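Local coordinates for periplasmic molybdate-binding protein (Azotobacter vinelandii, PDB 1ATG), which binds molybdate and tungstate in a pocket between its two domains, and probably serves uptake of the oxyanion through an ABC transporter, at residues S33-P38 with P112-Y117; R74-I79 with P189-A194. One frame throughout, in Å; residues are numbered along the deposited sequence.

Interaction 1. Residues S33-P38 with P112-Y117; sequences SGSSGP and PQIAPY. With WO4 (tungstate(VI)ion), chain B.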
loop_
_atom_site.group_PDB
_atom_site.type_symbol
_atom_site.label_atom_id
_atom_site.label_comp_id
_atom_site.label_asym_id
_atom_site.label_seq_id
_atom_site.Cartn_x
_atom_site.Cartn_y
_atom_site.Cartn_z
ATOM N N SER A 33 -10.292 2.184 5.461
ATOM C CA SER A 33 -9.247 2.175 4.433
ATOM C C SER A 33 -9.677 2.871 3.152
ATOM O O SER A 33 -10.896 2.981 2.896
ATOM C CB SER A 33 -8.840 0.731 4.143
ATOM O OG SER A 33 -9.906 0.008 3.567
ATOM N N GLY A 34 -8.703 3.330 2.401
ATOM C CA GLY A 34 -8.970 3.953 1.102
ATOM C C GLY A 34 -7.624 4.268 0.471
ATOM O O GLY A 34 -6.578 3.962 1.081
ATOM N N SER A 35 -7.589 4.808 -0.736
ATOM C CA SER A 35 -6.351 5.215 -1.370
ATOM C C SER A 35 -5.762 6.371 -0.568
ATOM O O SER A 35 -6.518 7.173 0.016
ATOM C CB SER A 35 -6.606 5.645 -2.815
ATOM O OG SER A 35 -6.801 4.484 -3.603
ATOM N N SER A 36 -4.455 6.525 -0.625
ATOM C CA SER A 36 -3.779 7.543 0.166
ATOM C C SER A 36 -4.249 8.957 -0.117
ATOM O O SER A 36 -4.461 9.750 0.813
ATOM C CB SER A 36 -2.260 7.463 -0.068
ATOM O OG SER A 36 -1.757 6.217 0.415
ATOM N N GLY A 37 -4.458 9.303 -1.382
ATOM C CA GLY A 37 -4.904 10.639 -1.778
ATOM C C GLY A 37 -6.239 10.993 -1.153
ATOM O O GLY A 37 -6.379 11.988 -0.423
ATOM N N PRO A 38 -7.272 10.218 -1.431
ATOM C CA PRO A 38 -8.600 10.467 -0.885
ATOM C C PRO A 38 -8.600 10.467 0.634
ATOM O O PRO A 38 -9.318 11.282 1.249
ATOM C CB PRO A 38 -9.502 9.393 -1.463
ATOM C CG PRO A 38 -8.752 8.802 -2.591
ATOM C CD PRO A 38 -7.296 9.110 -2.412
ATOM N N PRO A 112 -2.422 6.695 -10.475
ATOM C CA PRO A 112 -1.172 7.192 -9.930
ATOM C C PRO A 112 -1.268 8.537 -9.256
ATOM O O PRO A 112 -0.395 8.872 -8.446
ATOM C CB PRO A 112 -0.215 7.173 -11.115
ATOM C CG PRO A 112 -1.122 7.372 -12.290
ATOM C CD PRO A 112 -2.340 6.528 -11.947
ATOM N N GLN A 113 -2.340 9.287 -9.524
ATOM C CA GLN A 113 -2.528 10.573 -8.860
ATOM C C GLN A 113 -2.947 10.399 -7.411
ATOM O O GLN A 113 -2.764 11.338 -6.615
ATOM C CB GLN A 113 -3.613 11.376 -9.599
ATOM C CG GLN A 113 -3.255 11.666 -11.049
ATOM C CD GLN A 113 -2.102 12.638 -11.176
ATOM O OE1 GLN A 113 -2.042 13.631 -10.451
ATOM N NE2 GLN A 113 -1.179 12.357 -12.088
ATOM N N ILE A 114 -3.553 9.275 -7.049
ATOM C CA ILE A 114 -4.068 9.086 -5.706
ATOM C C ILE A 114 -3.570 7.849 -4.959
ATOM O O ILE A 114 -3.760 7.772 -3.742
ATOM C CB ILE A 114 -5.619 9.009 -5.706
ATOM C CG1 ILE A 114 -6.145 7.869 -6.580
ATOM C CG2 ILE A 114 -6.247 10.349 -6.088
ATOM C CD1 ILE A 114 -7.638 7.626 -6.444
ATOM N N ALA A 115 -2.967 6.901 -5.665
ATOM C CA ALA A 115 -2.543 5.633 -5.079
ATOM C C ALA A 115 -1.070 5.442 -5.376
ATOM O O ALA A 115 -0.685 5.148 -6.503
ATOM C CB ALA A 115 -3.380 4.496 -5.672
ATOM N N PRO A 116 -0.220 5.557 -4.353
ATOM C CA PRO A 116 1.219 5.383 -4.529
ATOM C C PRO A 116 1.627 4.056 -5.155
ATOM O O PRO A 116 2.627 4.027 -5.874
ATOM C CB PRO A 116 1.778 5.569 -3.120
ATOM C CG PRO A 116 0.804 6.520 -2.481
ATOM C CD PRO A 116 -0.550 6.056 -2.986
ATOM N N TYR A 117 0.884 2.954 -4.962
ATOM C CA TYR A 117 1.259 1.705 -5.638
ATOM C C TYR A 117 0.955 1.798 -7.132
ATOM O O TYR A 117 1.530 1.076 -7.942
ATOM C CB TYR A 117 0.557 0.487 -5.022
ATOM C CG TYR A 117 1.290 -0.019 -3.790
ATOM C CD1 TYR A 117 1.137 0.640 -2.571
ATOM C CD2 TYR A 117 2.148 -1.095 -3.866
ATOM C CE1 TYR A 117 1.836 0.196 -1.448
ATOM C CE2 TYR A 117 2.839 -1.535 -2.753
ATOM C CZ TYR A 117 2.674 -0.894 -1.559
ATOM O OH TYR A 117 3.353 -1.366 -0.457
HETATM W W WO4 B . -2.657 2.711 -1.973
HETATM O O1 WO4 B . -4.207 2.122 -2.611
HETATM O O2 WO4 B . -2.066 1.676 -0.720
HETATM O O3 WO4 B . -1.429 2.771 -3.243
HETATM O O4 WO4 B . -2.822 4.346 -1.310
#

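Interaction 2. Residues R74-I79 with P189-A194; sequences RFTYAI and PIVQQA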
loop_
_atom_site.group_PDB
_atom_site.type_symbol
_atom_site.label_atom_id
_atom_site.label_comp_id
_atom_site.label_asym_id
_atom_site.label_seq_id
_atom_site.Cartn_x
_atom_site.Cartn_y
_atom_site.Cartn_z
ATOM N N ARG A 74 5.199 11.847 12.883
ATOM C CA ARG A 74 5.436 11.224 11.576
ATOM C C ARG A 74 6.637 10.299 11.540
ATOM O O ARG A 74 7.735 10.674 11.965
ATOM C CB ARG A 74 5.626 12.356 10.559
ATOM C CG ARG A 74 5.667 11.829 9.126
ATOM C CD ARG A 74 5.386 12.985 8.168
ATOM N NE ARG A 74 6.311 14.092 8.418
ATOM C CZ ARG A 74 7.540 14.107 7.927
ATOM N NH1 ARG A 74 8.015 13.132 7.171
ATOM N NH2 ARG A 74 8.334 15.148 8.195
ATOM N N PHE A 75 6.464 9.095 10.987
ATOM C CA PHE A 75 7.570 8.161 10.860
ATOM C C PHE A 75 7.290 7.148 9.749
ATOM O O PHE A 75 6.149 6.976 9.315
ATOM C CB PHE A 75 7.856 7.461 12.185
ATOM C CG PHE A 75 6.936 6.330 12.531
ATOM C CD1 PHE A 75 5.656 6.559 12.988
ATOM C CD2 PHE A 75 7.352 5.007 12.414
ATOM C CE1 PHE A 75 4.815 5.510 13.310
ATOM C CE2 PHE A 75 6.525 3.953 12.718
ATOM C CZ PHE A 75 5.255 4.206 13.180
ATOM N N THR A 76 8.366 6.553 9.278
ATOM C CA THR A 76 8.266 5.499 8.266
ATOM C C THR A 76 7.963 4.180 8.944
ATOM O O THR A 76 8.831 3.659 9.668
ATOM C CB THR A 76 9.554 5.401 7.445
ATOM O OG1 THR A 76 9.708 6.672 6.800
ATOM C CG2 THR A 76 9.482 4.299 6.409
ATOM N N TYR A 77 6.780 3.618 8.745
ATOM C CA TYR A 77 6.379 2.374 9.388
ATOM C C TYR A 77 6.633 1.143 8.531
ATOM O O TYR A 77 6.639 0.022 9.061
ATOM C CB TYR A 77 4.902 2.421 9.811
ATOM C CG TYR A 77 3.935 2.421 8.654
ATOM C CD1 TYR A 77 3.571 3.602 8.022
ATOM C CD2 TYR A 77 3.372 1.251 8.178
ATOM C CE1 TYR A 77 2.692 3.604 6.943
ATOM C CE2 TYR A 77 2.508 1.231 7.096
ATOM C CZ TYR A 77 2.183 2.415 6.496
ATOM O OH TYR A 77 1.316 2.390 5.419
ATOM N N ALA A 78 6.859 1.333 7.238
ATOM C CA ALA A 78 7.056 0.187 6.343
ATOM C C ALA A 78 7.529 0.712 5.003
ATOM O O ALA A 78 7.226 1.862 4.629
ATOM C CB ALA A 78 5.738 -0.565 6.173
ATOM N N ILE A 79 8.223 -0.112 4.248
ATOM C CA ILE A 79 8.605 0.187 2.871
ATOM C C ILE A 79 8.043 -0.966 2.042
ATOM O O ILE A 79 8.341 -2.145 2.287
ATOM C CB ILE A 79 10.110 0.348 2.677
ATOM C CG1 ILE A 79 10.668 1.494 3.532
ATOM C CG2 ILE A 79 10.461 0.638 1.224
ATOM C CD1 ILE A 79 11.840 1.119 4.392
ATOM N N PRO A 189 11.235 4.027 -4.464
ATOM C CA PRO A 189 10.795 3.196 -3.346
ATOM C C PRO A 189 9.520 3.681 -2.702
ATOM O O PRO A 189 9.235 4.866 -2.514
ATOM C CB PRO A 189 11.990 3.179 -2.412
ATOM C CG PRO A 189 13.161 3.357 -3.328
ATOM C CD PRO A 189 12.682 4.321 -4.386
ATOM N N ILE A 190 8.692 2.706 -2.321
ATOM C CA ILE A 190 7.377 2.983 -1.733
ATOM C C ILE A 190 7.528 3.104 -0.232
ATOM O O ILE A 190 7.284 2.172 0.543
ATOM C CB ILE A 190 6.391 1.885 -2.163
ATOM C CG1 ILE A 190 6.309 1.763 -3.693
ATOM C CG2 ILE A 190 5.003 2.155 -1.602
ATOM C CD1 ILE A 190 5.596 0.520 -4.167
ATOM N N VAL A 191 7.984 4.271 0.200
ATOM C CA VAL A 191 8.264 4.578 1.596
ATOM C C VAL A 191 6.991 5.046 2.278
ATOM O O VAL A 191 6.432 6.066 1.875
ATOM C CB VAL A 191 9.405 5.617 1.684
ATOM C CG1 VAL A 191 9.625 5.978 3.141
ATOM C CG2 VAL A 191 10.658 5.042 1.042
ATOM N N GLN A 192 6.487 4.256 3.217
ATOM C CA GLN A 192 5.167 4.503 3.778
ATOM C C GLN A 192 5.251 5.124 5.157
ATOM O O GLN A 192 5.879 4.564 6.067
ATOM C CB GLN A 192 4.393 3.164 3.819
ATOM C CG GLN A 192 4.463 2.437 2.484
ATOM C CD GLN A 192 3.640 1.193 2.303
ATOM O OE1 GLN A 192 3.915 0.429 1.374
ATOM N NE2 GLN A 192 2.608 0.951 3.102
ATOM N N GLN A 193 4.618 6.294 5.292
ATOM C CA GLN A 193 4.666 7.002 6.565
ATOM C C GLN A 193 3.300 7.104 7.211
ATOM O O GLN A 193 2.254 7.026 6.566
ATOM C CB GLN A 193 5.262 8.401 6.390
ATOM C CG GLN A 193 6.724 8.354 5.962
ATOM C CD GLN A 193 7.445 9.629 6.362
ATOM O OE1 GLN A 193 6.930 10.719 6.113
ATOM N NE2 GLN A 193 8.601 9.484 6.996
ATOM N N ALA A 194 3.336 7.219 8.539
ATOM C CA ALA A 194 2.162 7.322 9.359
ATOM C C ALA A 194 2.252 8.584 10.227
ATOM O O ALA A 194 3.337 9.080 10.503
ATOM C CB ALA A 194 2.011 6.111 10.270
#

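Interaction 1. Residues S33-P38 with P112-Y117
Gly-37 and Ile-114 bring the two backbones to 4.3 Å, CA to CA, where the start of helix 36-44 meets the loop leading into helix 116-127. One hydrogen bond ties them: Gly-37 N donates to Ile-114 O at 2.9 Å, with the donor in the carbonyl plane on a lone pair and an N-H...O angle of 162°. The approach is close at Gly-37, since a beta carbon there would stand only 3.0 Å from Ile-114 CB. Beside this bond the Ile-114 side chain crosses the ring of Pro-38 at about a right angle, and its CB rests 3.7 Å from Pro-38 CD.

Nearer the ion, the hydroxyl of Ser-36 lies against the ring of Pro-116, OG to CD 3.6 Å. Its chi1 of -65° sets OG beside the residue's own backbone N, and both groups converge on one oxygen of the tungstate. Ser-36 N donates to O4 at 2.8 Å, and Ser-36 OG donates to the same O4 at 2.8 Å. That hydroxyl also has a hydrogen bond with Ala-55 N, which helps to fix its direction. From the other segment Tyr-117 N reaches tungstate O3 at 2.9 Å in a nearly straight bond (172°), while the edge of the Tyr-117 ring lies by that oxygen.

Thr-8, Asn-9 and Val-146 complete the hydrogen-bonding shell. The N-termini of helices 36-44 and 116-127 flank the dianion, and that of helix 146-154 joins them through Val-146 N, so their dipoles would probably add to the attraction, an arrangement characteristic of the oxyanion pocket in the cleft of a two-domain periplasmic binding protein.

Interaction 2. Residues R74-I79 with P189-A194
Gln-193 spends both ends of its amide on residues 74-79. OE1 accepts from Arg-74 NH1 at 2.8 Å, on a lone pair and within the guanidinium plane, and NE2 donates to Thr-76 OG1 at 3.0 Å. Arg-74 has a further partner through NE, a salt bridge to Asp-64. An alanine in place of Gln-193 would probably leave Arg-74 NH1 without its amide acceptor and Thr-76 OG1 without its amide donor.

The strands run antiparallel, with Phe-75 and Ala-194 exchanging both backbone bonds. A classic beta bulge follows, in which Tyr-77 and Ala-78 both face Gln-192: Tyr-77 N donates to Gln-192 O at 3.0 Å, and Gln-192 N to Ala-78 O at 2.9 Å. From the bulge the Tyr-77 ring extends across Gln-192, its plane 82° from the amide, and CD1 touches Ala-194 CB at 3.7 Å. Gln-192 NE2 donates to Tyr-77 OH at 3.0 Å, 2° out of the amide plane, while the hydroxyl is also bonded to Ser-54 O and NE2 to Asn-9 OD1, and OE1 is hydrogen-bonded to Tyr-117 OH. On the face with Ile-79, Thr-76 CG2 packs on Val-191 CG1 at 3.7 Å.

Each glutamine amide therefore uses both its oxygen and its nitrogen, so its orientation is defined by its partners, and the pairing is held by side-chain bonds as well as the backbone ladder.

Tyr-117 joins the two contacts, whose centres lie about 14 Å apart. Its backbone N serves the tungstate in interaction 1, while its OH reaches Gln-192 OE1 of interaction 2 at 2.6 Å, a probable hydrogen bond; beside it Tyr-117 CE2 packs on Ile-190 CD1 at 3.7 Å. Gln-192 is thus a second-shell residue, its side chain about 6 Å from the tungstate at the nearest atoms, and it also bonds to Asn-9, which itself binds tungstate. A second path runs through Ser-54, whose backbone oxygen accepts Tyr-77 OH and whose hydroxyl makes a weak hydrogen bond to Ser-36 OG. The bulged strand pair of interaction 2 therefore probably helps to position the pocket that interaction 1 lines.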